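Side-chain contacts in CBS domain protein (Shewanella oneidensis, PDB 3LHH), which binds adenosine monophosphate in its paired CBS domains, the soluble part of a longer membrane protein thought also to bind flavin adenine dinucleotide: residues L98-I102 against A103-L107; M126-L129 against E130-T134; V153-Q156 against D157-A161. All coordinates share one frame; numbering follows the deposited sequence. Where two conformers were deposited one is given.

Contact 1: L98-I102 against A103-L107; sequences LSESI and AGERL
Glu100 and Glu105 lay their carboxylates over one another at the C-terminal end of helix 94-102, where the chain stops coiling and turns away through Gly104, a glycine with positive phi. The two planes are stacked, only 10° from parallel, with Glu100 OE2 3.8 Å from Glu105 OE2; this proximity of like charges is probably unfavourable. Leu107 crosses Glu100 at about a right angle, its CD1 3.2 Å from Glu100 OE2. With CG set between its own backbone N and carbonyl carbon (chi1 47°), Glu105 folds back over the helix end and rests CG 3.2 Å from Glu100 O. One shell out, the backbone fixes this turn: Ala103 N bonds to Ser99 O at 2.8 Å, and Gly104 N makes a weak bond to Ser101 O. A side chain at Gly104 would be jammed against the preceding carbonyl. Farther out, Leu112 touches both Glu100 and Leu107, Gln96 NE2 offers Glu100 OE1 a weak hydrogen bond, and Ser101 packs on Leu67 of helix 63-71. The methyl of Ala103 packs on the last helical turn, its CB 3.7 Å from Glu100 CA.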
loop_
_atom_site.group_PDB
_atom_site.type_symbol
_atom_site.label_atom_id
_atom_site.label_comp_id
_atom_site.label_asym_id
_atom_site.label_seq_id
_atom_site.Cartn_x
_atom_site.Cartn_y
_atom_site.Cartn_z
ATOM N N LEU A 98 -8.181 -13.256 -3.575
ATOM C CA LEU A 98 -8.600 -14.084 -4.683
ATOM C C LEU A 98 -8.623 -15.542 -4.276
ATOM O O LEU A 98 -9.550 -16.267 -4.623
ATOM C CB LEU A 98 -7.637 -13.920 -5.836
ATOM C CG LEU A 98 -7.559 -12.488 -6.322
ATOM C CD1 LEU A 98 -6.423 -12.394 -7.310
ATOM C CD2 LEU A 98 -8.897 -12.073 -6.944
ATOM N N SER A 99 -7.594 -15.971 -3.548
ATOM C CA SER A 99 -7.555 -17.342 -3.047
ATOM C C SER A 99 -8.852 -17.635 -2.336
ATOM O O SER A 99 -9.549 -18.583 -2.684
ATOM C CB SER A 99 -6.390 -17.563 -2.075
ATOM O OG SER A 99 -5.152 -17.607 -2.758
ATOM N N GLU A 100 -9.169 -16.810 -1.340
ATOM C CA GLU A 100 -10.337 -17.024 -0.497
ATOM C C GLU A 100 -11.650 -16.697 -1.188
ATOM O O GLU A 100 -12.720 -16.912 -0.626
ATOM C CB GLU A 100 -10.238 -16.171 0.753
ATOM C CG GLU A 100 -9.180 -16.619 1.729
ATOM C CD GLU A 100 -9.345 -15.946 3.068
ATOM O OE1 GLU A 100 -8.483 -16.142 3.950
ATOM O OE2 GLU A 100 -10.347 -15.216 3.235
ATOM N N SER A 101 -11.576 -16.137 -2.387
ATOM C CA SER A 101 -12.784 -15.865 -3.144
ATOM C C SER A 101 -13.082 -17.081 -4.006
ATOM O O SER A 101 -14.182 -17.627 -3.978
ATOM C CB SER A 101 -12.602 -14.637 -4.023
ATOM O OG SER A 101 -13.860 -14.148 -4.422
ATOM N N ILE A 102 -12.080 -17.492 -4.776
ATOM C CA ILE A 102 -12.139 -18.713 -5.563
ATOM C C ILE A 102 -12.436 -19.891 -4.645
ATOM O O ILE A 102 -13.057 -20.870 -5.054
ATOM C CB ILE A 102 -10.803 -18.943 -6.295
ATOM C CG1 ILE A 102 -10.715 -18.028 -7.514
ATOM C CG2 ILE A 102 -10.630 -20.407 -6.692
ATOM C CD1 ILE A 102 -9.350 -18.007 -8.144
ATOM N N ALA A 103 -12.000 -19.776 -3.394
ATOM C CA ALA A 103 -12.283 -20.784 -2.377
ATOM C C ALA A 103 -13.784 -20.911 -2.164
ATOM O O ALA A 103 -14.298 -22.011 -1.958
ATOM C CB ALA A 103 -11.585 -20.436 -1.064
ATOM N N GLY A 104 -14.480 -19.777 -2.210
ATOM C CA GLY A 104 -15.922 -19.756 -2.059
ATOM C C GLY A 104 -16.367 -19.616 -0.616
ATOM O O GLY A 104 -17.558 -19.705 -0.314
ATOM N N GLU A 105 -15.411 -19.395 0.279
ATOM C CA GLU A 105 -15.724 -19.249 1.696
ATOM C C GLU A 105 -16.392 -17.909 1.980
ATOM O O GLU A 105 -16.238 -16.956 1.214
ATOM C CB GLU A 105 -14.462 -19.406 2.548
ATOM C CG GLU A 105 -13.271 -18.607 2.051
ATOM C CD GLU A 105 -12.011 -18.903 2.842
ATOM O OE1 GLU A 105 -11.066 -19.485 2.266
ATOM O OE2 GLU A 105 -11.972 -18.562 4.044
ATOM N N ARG A 106 -17.142 -17.852 3.077
ATOM C CA ARG A 106 -17.806 -16.623 3.488
ATOM C C ARG A 106 -16.744 -15.575 3.775
ATOM O O ARG A 106 -15.958 -15.710 4.714
ATOM C CB ARG A 106 -18.677 -16.862 4.720
ATOM C CG ARG A 106 -19.567 -15.685 5.080
ATOM C CD ARG A 106 -19.420 -15.344 6.542
ATOM N NE ARG A 106 -19.983 -14.038 6.856
ATOM C CZ ARG A 106 -19.699 -13.359 7.963
ATOM N NH1 ARG A 106 -18.855 -13.868 8.849
ATOM N NH2 ARG A 106 -20.252 -12.173 8.183
ATOM N N LEU A 107 -16.732 -14.527 2.960
ATOM C CA LEU A 107 -15.610 -13.604 2.923
ATOM C C LEU A 107 -16.046 -12.177 3.212
ATOM O O LEU A 107 -16.917 -11.634 2.530
ATOM C CB LEU A 107 -14.948 -13.669 1.543
ATOM C CG LEU A 107 -13.712 -12.810 1.291
ATOM C CD1 LEU A 107 -12.661 -13.139 2.322
ATOM C CD2 LEU A 107 -13.179 -13.045 -0.121
#

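Contact 2: M126-L129 against E130-T134; sequences MELL and EHFRT
The Phe132 ring and Leu128 stand side by side on helix 125-135, pointing the same way, with ring atom CE1 3.9 Å from Leu128 CG. Leu128 O approaches the same ring obliquely, 3.4 Å from Phe132 CD1. The other flat group of the turn, the Arg133 guanidinium, receives Glu130 OE2 at its edge and in its plane; the NH1 to OE2 salt bridge is 2.8 Å long and uses the syn lone pair of the carboxylate. Glu130 bends at chi2 and Arg133 at chi3 (59°), curling the two chains toward each other along the surface. Regular i to i+4 backbone bonds run beneath, Glu130 N to Met126 O the straightest at 169°. Glu130 O is gripped twice, by Thr134 N and by Thr134 OG1 (2.8 Å), which arrive from opposite faces of its plane. His131 has CG opposite its backbone N (chi1 178°), which carries the imidazole toward Asn117 and Val119 of strand 117-120. Replacing Phe132 with an alanine would probably open a gap beside Leu128 and leave Val140, Val153 and Met158 without the ring they pack on. The helix of this beta-alpha-beta unit is thus two-sided: its apolar flank is given over to the strands and helix 155-163, while the paired Glu130 and Arg133 probably offset each other's charge on the outer flank.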
loop_
_atom_site.group_PDB
_atom_site.type_symbol
_atom_site.label_atom_id
_atom_site.label_comp_id
_atom_site.label_asym_id
_atom_site.label_seq_id
_atom_site.Cartn_x
_atom_site.Cartn_y
_atom_site.Cartn_z
HETATM N N MSE A 126 18.248 6.854 3.998
HETATM C CA MSE A 126 18.774 5.829 4.894
HETATM C C MSE A 126 17.713 5.475 5.922
HETATM O O MSE A 126 17.404 4.307 6.140
HETATM C CB MSE A 126 20.049 6.310 5.612
HETATM C CG MSE A 126 21.336 5.631 5.173
HETATM SE SE MSE A 126 21.431 3.678 5.422
HETATM C CE MSE A 126 21.823 3.594 7.337
ATOM N N GLU A 127 17.162 6.503 6.554
ATOM C CA GLU A 127 16.130 6.327 7.570
ATOM C C GLU A 127 14.951 5.519 7.034
ATOM O O GLU A 127 14.403 4.666 7.721
ATOM C CB GLU A 127 15.663 7.694 8.076
ATOM C CG GLU A 127 16.783 8.513 8.698
ATOM C CD GLU A 127 16.374 9.944 8.993
ATOM O OE1 GLU A 127 16.646 10.423 10.115
ATOM O OE2 GLU A 127 15.781 10.588 8.104
ATOM N N LEU A 128 14.568 5.778 5.795
ATOM C CA LEU A 128 13.474 5.027 5.180
ATOM C C LEU A 128 13.890 3.559 4.972
ATOM O O LEU A 128 13.157 2.630 5.330
ATOM C CB LEU A 128 13.096 5.651 3.841
ATOM C CG LEU A 128 11.885 5.038 3.148
ATOM C CD1 LEU A 128 10.645 5.163 4.035
ATOM C CD2 LEU A 128 11.660 5.714 1.824
ATOM N N LEU A 129 15.070 3.368 4.389
ATOM C CA LEU A 129 15.656 2.044 4.221
ATOM C C LEU A 129 15.653 1.234 5.521
ATOM O O LEU A 129 15.223 0.076 5.550
ATOM C CB LEU A 129 17.093 2.184 3.746
ATOM C CG LEU A 129 17.427 1.668 2.361
ATOM C CD1 LEU A 129 16.662 2.468 1.336
ATOM C CD2 LEU A 129 18.901 1.809 2.140
ATOM N N GLU A 130 16.161 1.835 6.592
ATOM C CA GLU A 130 16.188 1.161 7.883
ATOM C C GLU A 130 14.798 0.847 8.415
ATOM O O GLU A 130 14.603 -0.199 9.038
ATOM C CB GLU A 130 16.965 1.971 8.926
ATOM C CG GLU A 130 18.372 1.441 9.118
ATOM C CD GLU A 130 18.419 -0.096 9.145
ATOM O OE1 GLU A 130 17.701 -0.719 9.975
ATOM O OE2 GLU A 130 19.175 -0.674 8.331
ATOM N N HIS A 131 13.838 1.748 8.177
ATOM C CA HIS A 131 12.451 1.484 8.563
ATOM C C HIS A 131 11.941 0.216 7.853
ATOM O O HIS A 131 11.306 -0.635 8.480
ATOM C CB HIS A 131 11.531 2.686 8.284
ATOM C CG HIS A 131 10.092 2.437 8.634
ATOM N ND1 HIS A 131 9.206 1.831 7.768
ATOM C CD2 HIS A 131 9.399 2.670 9.773
ATOM C CE1 HIS A 131 8.025 1.720 8.349
ATOM N NE2 HIS A 131 8.118 2.217 9.569
ATOM N N PHE A 132 12.244 0.072 6.562
ATOM C CA PHE A 132 11.841 -1.137 5.824
ATOM C C PHE A 132 12.481 -2.409 6.401
ATOM O O PHE A 132 11.815 -3.425 6.627
ATOM C CB PHE A 132 12.213 -1.033 4.334
ATOM C CG PHE A 132 11.164 -0.359 3.475
ATOM C CD1 PHE A 132 11.370 0.920 2.967
ATOM C CD2 PHE A 132 9.981 -1.007 3.170
ATOM C CE1 PHE A 132 10.403 1.538 2.167
ATOM C CE2 PHE A 132 9.019 -0.403 2.365
ATOM C CZ PHE A 132 9.237 0.868 1.865
ATOM N N ARG A 133 13.785 -2.359 6.610
ATOM C CA ARG A 133 14.501 -3.512 7.133
ATOM C C ARG A 133 13.986 -3.923 8.524
ATOM O O ARG A 133 13.691 -5.091 8.771
ATOM C CB ARG A 133 15.999 -3.206 7.157
ATOM C CG ARG A 133 16.522 -2.797 5.761
ATOM C CD ARG A 133 18.037 -2.793 5.706
ATOM N NE ARG A 133 18.534 -4.120 6.034
ATOM C CZ ARG A 133 19.299 -4.402 7.076
ATOM N NH1 ARG A 133 19.692 -3.437 7.893
ATOM N NH2 ARG A 133 19.673 -5.657 7.299
ATOM N N THR A 134 13.866 -2.951 9.419
ATOM C CA THR A 134 13.347 -3.180 10.769
ATOM C C THR A 134 11.944 -3.794 10.785
ATOM O O THR A 134 11.675 -4.741 11.524
ATOM C CB THR A 134 13.265 -1.852 11.546
ATOM O OG1 THR A 134 14.573 -1.283 11.660
ATOM C CG2 THR A 134 12.683 -2.075 12.925
#

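Contact 3: V153-Q156 against D157-A161; sequences VTLQ and DMMDA. With AMP (adenosine monophosphate), chain B.
Thr154 and Asp157 form the ribose-binding corner of the AMP pocket, the threonine and aspartate of the Gly-x-x-Thr-x-x-Asp pattern with which CBS domains commonly hold the sugar of adenine nucleotides. The two carboxylate oxygens divide the diol between them: OD1 of Asp157 accepts from AMP O3' at 2.6 Å, and its OD2 takes AMP O2' at a very short 2.5 Å. Thr154 OG1 donates to AMP O3' at 2.7 Å, giving that hydroxyl one bond in and one bond out. The same OG1 also accepts from Asp157 N (3.0 Å, 158°), which makes Thr154 the N-cap of helix 155-163. The chi1 of Thr154, 69°, holds OG1 between the backbone N and carbonyl carbon, facing both the helix start and the sugar, while methyl CG2 lies 3.7 Å from AMP C2'. In a capping box the aspartate would reach back to Thr154 N directly; here a water spans the distance, accepting from Thr154 N and donating to Asp157 OD2. Lying in the first turn, the Asp157 carboxylate is probably stabilised by the helix N terminus. Met158 N bonds to Thr154 O and so ties strand end to helix. Next to the capping residue, Val153 CG1 meets CG of Met158, a selenomethionine in this crystal, at 3.7 Å. Met159 N bonds to Leu155 O, and on the outer surface Leu155 CG is a loose 4.3 Å from Met159 SE. AMP is also hydrogen-bonded by Val55, His75, Ser76 and Arg77, which lie in the other CBS repeat. Val153 pairs by its backbone with Val140 of strand 139-143, and Met158 packs between helix 125-135 and Leu47.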
loop_
_atom_site.group_PDB
_atom_site.type_symbol
_atom_site.label_atom_id
_atom_site.label_comp_id
_atom_site.label_asym_id
_atom_site.label_seq_id
_atom_site.Cartn_x
_atom_site.Cartn_y
_atom_site.Cartn_z
ATOM N N VAL A 153 5.578 4.181 -0.571
ATOM C CA VAL A 153 6.850 3.620 -1.027
ATOM C C VAL A 153 6.834 2.106 -0.859
ATOM O O VAL A 153 6.352 1.594 0.152
ATOM C CB VAL A 153 8.035 4.224 -0.255
ATOM C CG1 VAL A 153 9.371 3.743 -0.849
ATOM C CG2 VAL A 153 7.971 5.700 -0.339
ATOM N N THR A 154 7.351 1.388 -1.854
ATOM C CA THR A 154 7.497 -0.055 -1.737
ATOM C C THR A 154 8.960 -0.484 -1.528
ATOM O O THR A 154 9.898 0.177 -1.966
ATOM C CB THR A 154 6.938 -0.801 -2.969
ATOM O OG1 THR A 154 7.771 -0.538 -4.105
ATOM C CG2 THR A 154 5.509 -0.364 -3.271
ATOM N N LEU A 155 9.142 -1.615 -0.869
ATOM C CA LEU A 155 10.479 -2.173 -0.707
ATOM C C LEU A 155 11.086 -2.390 -2.090
ATOM O O LEU A 155 12.249 -2.035 -2.343
ATOM C CB LEU A 155 10.398 -3.493 0.048
ATOM C CG LEU A 155 11.718 -4.253 0.153
ATOM C CD1 LEU A 155 12.662 -3.496 1.041
ATOM C CD2 LEU A 155 11.467 -5.662 0.682
ATOM N N GLN A 156 10.282 -2.954 -2.990
ATOM C CA GLN A 156 10.712 -3.214 -4.362
ATOM C C GLN A 156 11.323 -1.969 -4.986
ATOM O O GLN A 156 12.406 -2.008 -5.563
ATOM C CB GLN A 156 9.523 -3.676 -5.205
ATOM C CG GLN A 156 9.643 -5.089 -5.760
ATOM C CD GLN A 156 9.836 -5.128 -7.274
ATOM O OE1 GLN A 156 8.904 -4.871 -8.044
ATOM N NE2 GLN A 156 11.050 -5.466 -7.703
ATOM N N ASP A 157 10.604 -0.856 -4.882
ATOM C CA ASP A 157 11.084 0.394 -5.447
ATOM C C ASP A 157 12.334 0.873 -4.739
ATOM O O ASP A 157 13.215 1.470 -5.346
ATOM C CB ASP A 157 9.993 1.463 -5.390
ATOM C CG ASP A 157 8.916 1.239 -6.434
ATOM O OD1 ASP A 157 9.142 0.397 -7.328
ATOM O OD2 ASP A 157 7.851 1.896 -6.363
HETATM N N MSE A 158 12.392 0.628 -3.438
HETATM C CA MSE A 158 13.564 0.974 -2.660
HETATM C C MSE A 158 14.804 0.190 -3.081
HETATM O O MSE A 158 15.901 0.741 -3.136
HETATM C CB MSE A 158 13.292 0.771 -1.178
HETATM C CG MSE A 158 12.524 1.918 -0.573
HETATM SE SE MSE A 158 13.709 3.362 -0.010
HETATM C CE MSE A 158 14.876 3.522 -1.565
HETATM N N MSE A 159 14.627 -1.096 -3.366
HETATM C CA MSE A 159 15.737 -1.931 -3.808
HETATM C C MSE A 159 16.162 -1.612 -5.232
HETATM O O MSE A 159 17.354 -1.617 -5.541
HETATM C CB MSE A 159 15.380 -3.407 -3.700
HETATM C CG MSE A 159 15.407 -3.902 -2.272
HETATM SE SE MSE A 159 14.958 -5.778 -2.161
HETATM C CE MSE A 159 13.444 -5.903 -3.394
ATOM N N ASP A 160 15.195 -1.348 -6.102
ATOM C CA ASP A 160 15.524 -0.982 -7.474
ATOM C C ASP A 160 16.360 0.283 -7.476
ATOM O O ASP A 160 17.278 0.430 -8.279
ATOM C CB ASP A 160 14.267 -0.773 -8.311
ATOM C CG ASP A 160 13.521 -2.063 -8.567
ATOM O OD1 ASP A 160 14.033 -3.146 -8.203
ATOM O OD2 ASP A 160 12.419 -1.991 -9.137
ATOM N N ALA A 161 16.052 1.201 -6.568
ATOM C CA ALA A 161 16.769 2.467 -6.554
ATOM C C ALA A 161 18.203 2.294 -6.023
ATOM O O ALA A 161 19.131 2.977 -6.459
ATOM C CB ALA A 161 16.007 3.504 -5.758
HETATM P P AMP B . 3.769 -5.211 -7.953
HETATM O O1P AMP B . 2.918 -4.675 -9.085
HETATM O O2P AMP B . 2.960 -5.653 -6.764
HETATM O O3P AMP B . 4.865 -6.168 -8.359
HETATM O "O5'" AMP B . 4.596 -3.895 -7.558
HETATM C "C5'" AMP B . 5.515 -3.327 -8.497
HETATM C "C4'" AMP B . 5.532 -1.803 -8.374
HETATM O "O4'" AMP B . 4.250 -1.232 -8.682
HETATM C "C3'" AMP B . 5.823 -1.327 -6.954
HETATM O "O3'" AMP B . 7.229 -1.301 -6.646
HETATM C "C2'" AMP B . 5.195 0.050 -6.953
HETATM O "O2'" AMP B . 6.057 0.885 -7.728
HETATM C "C1'" AMP B . 3.942 -0.149 -7.784
HETATM N N9 AMP B . 2.755 -0.565 -6.979
HETATM C C8 AMP B . 2.629 -1.710 -6.278
HETATM N N7 AMP B . 1.419 -1.809 -5.680
HETATM C C5 AMP B . 0.742 -0.689 -5.995
HETATM C C6 AMP B . -0.607 -0.161 -5.702
HETATM N N6 AMP B . -1.487 -0.847 -4.923
HETATM N N1 AMP B . -0.933 1.025 -6.247
HETATM C C2 AMP B . -0.070 1.714 -7.030
HETATM N N3 AMP B . 1.173 1.290 -7.333
HETATM C C4 AMP B . 1.623 0.115 -6.848
HETATM O O HOH W 1 7.654 3.244 -4.257
#

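All three contacts are local, each confined to one continuous run of chain, and they follow in series without nesting or crossing. Contact 1 comes first, finishing helix 94-102 and turning the chain into the loop that leads to strand 117-120. Contact 2 then lies along the helix of the beta-alpha-beta unit formed by strand 117-120, helix 125-135 and strand 139-143, and contact 3 joins strand 149-154 to helix 155-163. Contact 1 stands apart, its centre 34 Å from that of contact 2 and 30 Å from that of contact 3. Contacts 2 and 3 touch: Leu129 CD1 lies 3.4 Å from Met158 SE, and Phe132 CE2 is 3.5 Å from Leu155 N, joining helices 125-135 and 155-163 next to the AMP-binding residues Thr154 and Asp157.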